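Local coordinates for protein ribonuclease mar1, putative (Trypanosoma cruzi, PDB 1YZV) that is of unknown function but probably acts as a cysteine hydrolase of the isochorismatase superfamily, at residues Thr66-Lys71 and Phe89-Phe94; Phe24-Gln29 and Val122-Thr127. All blocks are in the same frame, centred on the assembly; numbering follows the deposited sequence.

Contact 1 (Thr66-Lys71 and Phe89-Phe94); sequences TEQYPK and FSKKRF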
loop_
_atom_site.group_PDB
_atom_site.type_symbol
_atom_site.label_atom_id
_atom_site.label_comp_id
_atom_site.label_asym_id
_atom_site.label_seq_id
_atom_site.Cartn_x
_atom_site.Cartn_y
_atom_site.Cartn_z
ATOM N N THR A 66 13.567 -25.861 -6.139
ATOM C CA THR A 66 13.972 -25.778 -7.537
ATOM C C THR A 66 15.341 -25.119 -7.658
ATOM O O THR A 66 15.805 -24.411 -6.763
ATOM C CB THR A 66 12.963 -25.007 -8.392
ATOM O OG1 THR A 66 12.758 -23.689 -7.837
ATOM C CG2 THR A 66 11.668 -25.785 -8.468
ATOM N N GLU A 67 16.027 -25.471 -8.734
ATOM C CA GLU A 67 17.280 -24.855 -9.096
ATOM C C GLU A 67 17.169 -24.444 -10.530
ATOM O O GLU A 67 16.862 -25.274 -11.409
ATOM C CB GLU A 67 18.405 -25.848 -8.878
ATOM C CG GLU A 67 18.524 -26.312 -7.417
ATOM C CD GLU A 67 19.595 -27.371 -7.152
ATOM O OE1 GLU A 67 19.960 -28.091 -8.091
ATOM O OE2 GLU A 67 19.983 -27.560 -5.952
ATOM N N GLN A 68 17.396 -23.167 -10.772
ATOM C CA GLN A 68 17.402 -22.609 -12.125
ATOM C C GLN A 68 18.736 -22.913 -12.792
ATOM O O GLN A 68 19.790 -22.628 -12.227
ATOM C CB GLN A 68 17.211 -21.104 -12.097
ATOM C CG GLN A 68 17.221 -20.429 -13.442
ATOM C CD GLN A 68 15.931 -20.615 -14.223
ATOM O OE1 GLN A 68 14.915 -21.062 -13.670
ATOM N NE2 GLN A 68 15.938 -20.182 -15.492
ATOM N N TYR A 69 18.689 -23.687 -13.870
ATOM C CA TYR A 69 19.883 -23.967 -14.652
ATOM C C TYR A 69 21.154 -24.155 -13.769
ATOM O O TYR A 69 22.142 -23.372 -13.883
ATOM C CB TYR A 69 20.096 -22.830 -15.662
ATOM C CG TYR A 69 21.244 -23.089 -16.597
ATOM C CD1 TYR A 69 21.302 -24.278 -17.321
ATOM C CD2 TYR A 69 22.204 -22.132 -16.829
ATOM C CE1 TYR A 69 22.390 -24.584 -18.113
ATOM C CE2 TYR A 69 23.277 -22.393 -17.675
ATOM C CZ TYR A 69 23.359 -23.623 -18.316
ATOM O OH TYR A 69 24.411 -23.905 -19.153
ATOM N N PRO A 70 21.151 -25.186 -12.911
ATOM C CA PRO A 70 22.251 -25.326 -11.934
ATOM C C PRO A 70 23.619 -25.585 -12.579
ATOM O O PRO A 70 24.640 -25.301 -11.956
ATOM C CB PRO A 70 21.834 -26.524 -11.081
ATOM C CG PRO A 70 20.852 -27.303 -11.936
ATOM C CD PRO A 70 20.107 -26.218 -12.718
ATOM N N LYS A 71 23.633 -26.018 -13.836
ATOM C CA LYS A 71 24.889 -26.171 -14.556
ATOM C C LYS A 71 25.596 -24.822 -14.615
ATOM O O LYS A 71 26.817 -24.762 -14.491
ATOM C CB LYS A 71 24.652 -26.715 -15.962
ATOM C CG LYS A 71 25.816 -27.538 -16.526
ATOM C CD LYS A 71 25.393 -28.357 -17.790
ATOM C CE LYS A 71 24.333 -29.489 -17.476
ATOM N NZ LYS A 71 22.876 -29.061 -17.659
ATOM N N PHE A 89 14.370 -30.129 -7.917
ATOM C CA PHE A 89 14.218 -30.219 -9.368
ATOM C C PHE A 89 14.970 -29.098 -10.063
ATOM O O PHE A 89 15.061 -27.967 -9.581
ATOM C CB PHE A 89 12.756 -30.118 -9.778
ATOM C CG PHE A 89 11.846 -31.093 -9.079
ATOM C CD1 PHE A 89 11.689 -32.371 -9.558
ATOM C CD2 PHE A 89 11.141 -30.724 -7.951
ATOM C CE1 PHE A 89 10.862 -33.275 -8.885
ATOM C CE2 PHE A 89 10.278 -31.595 -7.327
ATOM C CZ PHE A 89 10.158 -32.878 -7.778
ATOM N N SER A 90 15.418 -29.401 -11.268
ATOM C CA SER A 90 16.054 -28.429 -12.148
ATOM C C SER A 90 15.011 -27.814 -13.035
ATOM O O SER A 90 14.086 -28.491 -13.402
ATOM C CB SER A 90 17.077 -29.145 -13.016
ATOM O OG SER A 90 18.221 -29.227 -12.209
ATOM N N LYS A 91 15.162 -26.535 -13.370
ATOM C CA LYS A 91 14.269 -25.866 -14.334
ATOM C C LYS A 91 14.972 -24.755 -15.140
ATOM O O LYS A 91 15.902 -24.104 -14.675
ATOM C CB LYS A 91 13.039 -25.248 -13.632
ATOM C CG LYS A 91 13.423 -24.089 -12.638
ATOM C CD LYS A 91 12.244 -23.616 -11.807
ATOM C CE LYS A 91 12.500 -22.303 -11.013
ATOM N NZ LYS A 91 12.990 -21.141 -11.834
ATOM N N LYS A 92 14.337 -24.422 -16.258
ATOM C CA LYS A 92 14.587 -23.220 -17.011
ATOM C C LYS A 92 13.370 -22.283 -16.999
ATOM O O LYS A 92 13.539 -21.097 -17.196
ATOM C CB LYS A 92 14.977 -23.575 -18.440
ATOM C CG LYS A 92 16.333 -24.308 -18.466
ATOM C CD LYS A 92 17.000 -24.189 -19.806
ATOM C CE LYS A 92 18.318 -24.983 -19.844
ATOM N NZ LYS A 92 18.050 -26.473 -19.839
ATOM N N ARG A 93 12.168 -22.805 -16.731
ATOM C CA ARG A 93 10.983 -21.960 -16.525
ATOM C C ARG A 93 11.184 -21.082 -15.271
ATOM O O ARG A 93 11.832 -21.512 -14.305
ATOM C CB ARG A 93 9.739 -22.828 -16.361
ATOM C CG ARG A 93 8.418 -22.023 -16.313
ATOM C CD ARG A 93 7.250 -22.838 -15.851
ATOM N NE ARG A 93 7.038 -24.015 -16.673
ATOM C CZ ARG A 93 5.887 -24.676 -16.778
ATOM N NH1 ARG A 93 4.799 -24.293 -16.094
ATOM N NH2 ARG A 93 5.853 -25.781 -17.507
ATOM N N PHE A 94 10.701 -19.832 -15.282
ATOM C CA PHE A 94 10.974 -18.963 -14.126
ATOM C C PHE A 94 10.060 -19.396 -12.964
ATOM O O PHE A 94 10.541 -19.701 -11.866
ATOM C CB PHE A 94 10.829 -17.490 -14.480
ATOM C CG PHE A 94 11.770 -17.040 -15.552
ATOM C CD1 PHE A 94 13.088 -17.469 -15.562
ATOM C CD2 PHE A 94 11.327 -16.235 -16.571
ATOM C CE1 PHE A 94 13.949 -17.101 -16.588
ATOM C CE2 PHE A 94 12.186 -15.761 -17.537
ATOM C CZ PHE A 94 13.505 -16.257 -17.585
HETATM O O HOH W 1 18.560 -29.800 -9.631
#

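Contact 2 (Phe24-Gln29 and Val122-Thr127); sequences FCCDIQ and VCILQT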
loop_
_atom_site.group_PDB
_atom_site.type_symbol
_atom_site.label_atom_id
_atom_site.label_comp_id
_atom_site.label_asym_id
_atom_site.label_seq_id
_atom_site.Cartn_x
_atom_site.Cartn_y
_atom_site.Cartn_z
ATOM N N PHE A 24 7.839 -23.977 -0.753
ATOM C CA PHE A 24 8.527 -23.749 -2.034
ATOM C C PHE A 24 9.754 -22.866 -1.859
ATOM O O PHE A 24 9.641 -21.650 -1.706
ATOM C CB PHE A 24 7.613 -23.077 -3.033
ATOM C CG PHE A 24 6.688 -24.015 -3.784
ATOM C CD1 PHE A 24 6.275 -25.218 -3.253
ATOM C CD2 PHE A 24 6.234 -23.673 -5.053
ATOM C CE1 PHE A 24 5.491 -26.083 -3.992
ATOM C CE2 PHE A 24 5.432 -24.515 -5.786
ATOM C CZ PHE A 24 5.034 -25.718 -5.243
ATOM N N CYS A 25 10.913 -23.511 -1.955
ATOM C CA CYS A 25 12.228 -22.900 -1.842
ATOM C C CYS A 25 12.781 -22.627 -3.260
ATOM O O CYS A 25 13.233 -23.520 -3.961
ATOM C CB CYS A 25 13.134 -23.866 -1.090
ATOM S SG CYS A 25 14.829 -23.319 -0.826
ATOM N N CYS A 26 12.645 -21.393 -3.681
ATOM C CA CYS A 26 12.910 -20.961 -5.049
ATOM C C CYS A 26 14.366 -20.568 -5.264
ATOM O O CYS A 26 14.779 -19.487 -4.861
ATOM C CB CYS A 26 12.032 -19.755 -5.365
ATOM S SG CYS A 26 11.687 -19.483 -7.032
ATOM N N ASP A 27 15.141 -21.463 -5.866
ATOM C CA ASP A 27 16.414 -21.086 -6.526
ATOM C C ASP A 27 17.430 -20.322 -5.628
ATOM O O ASP A 27 18.078 -19.361 -6.065
ATOM C CB ASP A 27 16.095 -20.237 -7.775
ATOM C CG ASP A 27 15.227 -20.960 -8.804
ATOM O OD1 ASP A 27 14.822 -22.145 -8.600
ATOM O OD2 ASP A 27 14.751 -20.235 -9.734
ATOM N N ILE A 28 17.629 -20.799 -4.401
ATOM C CA ILE A 28 18.595 -20.186 -3.500
ATOM C C ILE A 28 19.933 -20.869 -3.745
ATOM O O ILE A 28 20.341 -21.747 -2.988
ATOM C CB ILE A 28 18.178 -20.285 -2.026
ATOM C CG1 ILE A 28 16.786 -19.623 -1.858
ATOM C CG2 ILE A 28 19.212 -19.591 -1.126
ATOM C CD1 ILE A 28 16.266 -19.598 -0.452
ATOM N N GLN A 29 20.566 -20.460 -4.834
ATOM C CA GLN A 29 21.725 -21.157 -5.387
ATOM C C GLN A 29 23.022 -20.370 -5.236
ATOM O O GLN A 29 23.015 -19.141 -5.078
ATOM C CB GLN A 29 21.476 -21.457 -6.880
ATOM C CG GLN A 29 20.314 -22.396 -7.106
ATOM C CD GLN A 29 19.770 -22.290 -8.532
ATOM O OE1 GLN A 29 18.639 -21.841 -8.741
ATOM N NE2 GLN A 29 20.566 -22.736 -9.513
ATOM N N VAL A 122 11.244 -12.130 -10.224
ATOM C CA VAL A 122 11.259 -13.088 -11.347
ATOM C C VAL A 122 10.646 -14.435 -10.985
ATOM O O VAL A 122 9.427 -14.612 -11.021
ATOM C CB VAL A 122 12.672 -13.225 -11.971
ATOM C CG1 VAL A 122 12.666 -14.175 -13.198
ATOM C CG2 VAL A 122 13.161 -11.841 -12.423
ATOM N N CYS A 123 11.446 -15.334 -10.451
ATOM C CA CYS A 123 10.929 -16.661 -10.109
ATOM C C CYS A 123 9.873 -16.675 -8.993
ATOM O O CYS A 123 8.853 -17.363 -9.095
ATOM C CB CYS A 123 12.127 -17.626 -9.876
ATOM S SG CYS A 123 13.164 -17.865 -11.500
ATOM N N ILE A 124 10.050 -15.867 -7.948
ATOM C CA ILE A 124 9.078 -15.821 -6.901
ATOM C C ILE A 124 7.749 -15.220 -7.384
ATOM O O ILE A 124 6.684 -15.775 -7.137
ATOM C CB ILE A 124 9.563 -14.992 -5.692
ATOM C CG1 ILE A 124 10.876 -15.538 -5.176
ATOM C CG2 ILE A 124 8.451 -14.849 -4.625
ATOM C CD1 ILE A 124 10.717 -16.645 -4.340
ATOM N N LEU A 125 7.814 -14.031 -7.955
ATOM C CA LEU A 125 6.663 -13.393 -8.532
ATOM C C LEU A 125 5.868 -14.312 -9.468
ATOM O O LEU A 125 4.633 -14.362 -9.384
ATOM C CB LEU A 125 7.091 -12.152 -9.313
ATOM C CG LEU A 125 5.963 -11.326 -9.939
ATOM C CD1 LEU A 125 5.037 -10.804 -8.877
ATOM C CD2 LEU A 125 6.495 -10.183 -10.823
ATOM N N GLN A 126 6.543 -14.863 -10.474
ATOM C CA GLN A 126 5.885 -15.720 -11.439
ATOM C C GLN A 126 5.309 -17.031 -10.852
ATOM O O GLN A 126 4.285 -17.515 -11.306
ATOM C CB GLN A 126 6.786 -16.008 -12.666
ATOM C CG GLN A 126 7.193 -14.709 -13.355
ATOM C CD GLN A 126 7.808 -14.871 -14.690
ATOM O OE1 GLN A 126 7.527 -15.845 -15.418
ATOM N NE2 GLN A 126 8.661 -13.909 -15.053
ATOM N N THR A 127 5.961 -17.580 -9.842
ATOM C CA THR A 127 5.440 -18.748 -9.118
ATOM C C THR A 127 4.152 -18.401 -8.375
ATOM O O THR A 127 3.193 -19.159 -8.404
ATOM C CB THR A 127 6.521 -19.330 -8.156
ATOM O OG1 THR A 127 7.706 -19.692 -8.891
ATOM C CG2 THR A 127 6.007 -20.544 -7.395
#

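Contact 1 (Thr66-Lys71 and Phe89-Phe94)
Lys91 runs its aliphatic chain past Thr66 and crosses the side chain of Gln68 at about a right angle. Its CE lies 3.5 Å from Thr66 OG1, and CD and CE both pack on Thr66 CB. CG of Lys91 sits between the backbone N and the carbonyl carbon (chi1 65°), and the chain then stays extended until a bend at the last torsion. There Lys91 NZ donates to Gln68 OE1 at 2.7 Å, with the nitrogen tilted 20° from the amide carbonyl plane. NZ also donates to the backbone O atoms of Arg93 and Phe94 and forms a salt bridge with Asp27, which likewise accepts a hydrogen bond from Thr66 OG1. Four oxygens thus grip one buried ammonium group.

The backbones form a parallel strand pair, 61-68 beside 87-91, the latter the outermost strand of this chain's sheet on that side. Phe89 O accepts from Glu67 N at 2.8 Å, Glu67 O from Lys91 N, and Lys91 O from Tyr69 N. Thr66, Gln68, Phe89 and Lys91 occupy one face of the sheet, Glu67 and Ser90 the other. The two strands belong to a beta-alpha-beta unit with the short helix 70-73 between them.

Gln68 is bent at chi2 (76°), which brings its amide to the loop after Lys91. Gln68 NE2 donates to Lys92 O at 3.1 Å from above that carbonyl's plane. The same Gln68 NE2 meets the edge of the Phe94 ring, 3.8 Å from Phe94 CE1. On the other face, one water bridges Glu67 OE1 and Ser90 OG, while Glu67 OE2 bonds to Thr76. Ser90 OG also abuts Pro70 CG at 3.3 Å.

Contact 2 (Phe24-Gln29 and Val122-Thr127)
Cys26 and Cys123 meet where strand 20-26 packs on helix 120-133, the sulphur of the first set against the methylene of the second. Cys26 SG, anti to its backbone N (chi1 -156°), comes within 3.4 Å of Cys123 CB. Cys123 SG points toward Asp27, away from the other sulphur, and stands 3.4 Å from Asp27 OD2. That carboxylate is already engaged: OD2 forms a salt bridge with Lys91 and OD1 accepts a hydrogen bond from Thr66.

Next to Cys26 SG, Ile124 brings only the tip of its chain to the strand. Ile124 CD1 touches Cys26 CB at 3.5 Å. One helical turn beyond Cys123, Thr127 meets Phe24 obliquely, Thr127 CG2 lying at the ring edge, in plane, 3.9 Å from Phe24 CD2. The hydroxyl is turned back to the helix, where Thr127 OG1 donates to Cys123 O at 2.6 Å. Thr127 N reaches the same oxygen from the opposite face of the carbonyl plane, so one acceptor serves two donors; the OG1 bond holds chi1 near -58° and turns CG2 to the ring. OG1 is further bonded to Met96 N, from a loop that also covers Phe24 and Cys26.

Buried cysteine, aspartate and lysine converging where a central parallel strand ends, beside the start of a helix, matches the cysteine hydrolases of the isochorismatase superfamily, in which an Asp-Lys-Cys triad is catalytic; Asp27, Lys91 and Cys123 probably form it here.

In the fold
The centres of the two contacts lie about 10 Å apart, on the same side of the chain's centre. Along the sequence the order is 24-29, 66-71, 89-94 and 122-127, so both segments of contact 1 fall between those of contact 2. Strands 61-68 and 20-26 are neighbours in the six-stranded parallel sheet, and contact 1 continues it outward to 87-91, whereas contact 2 joins its interior to helix 120-133. Residues from three strand ends and one helix therefore gather at a single place, consistent with a shared active site. Both contacts also touch the second subunit, which puts this region close to an interface of the four-chain assembly.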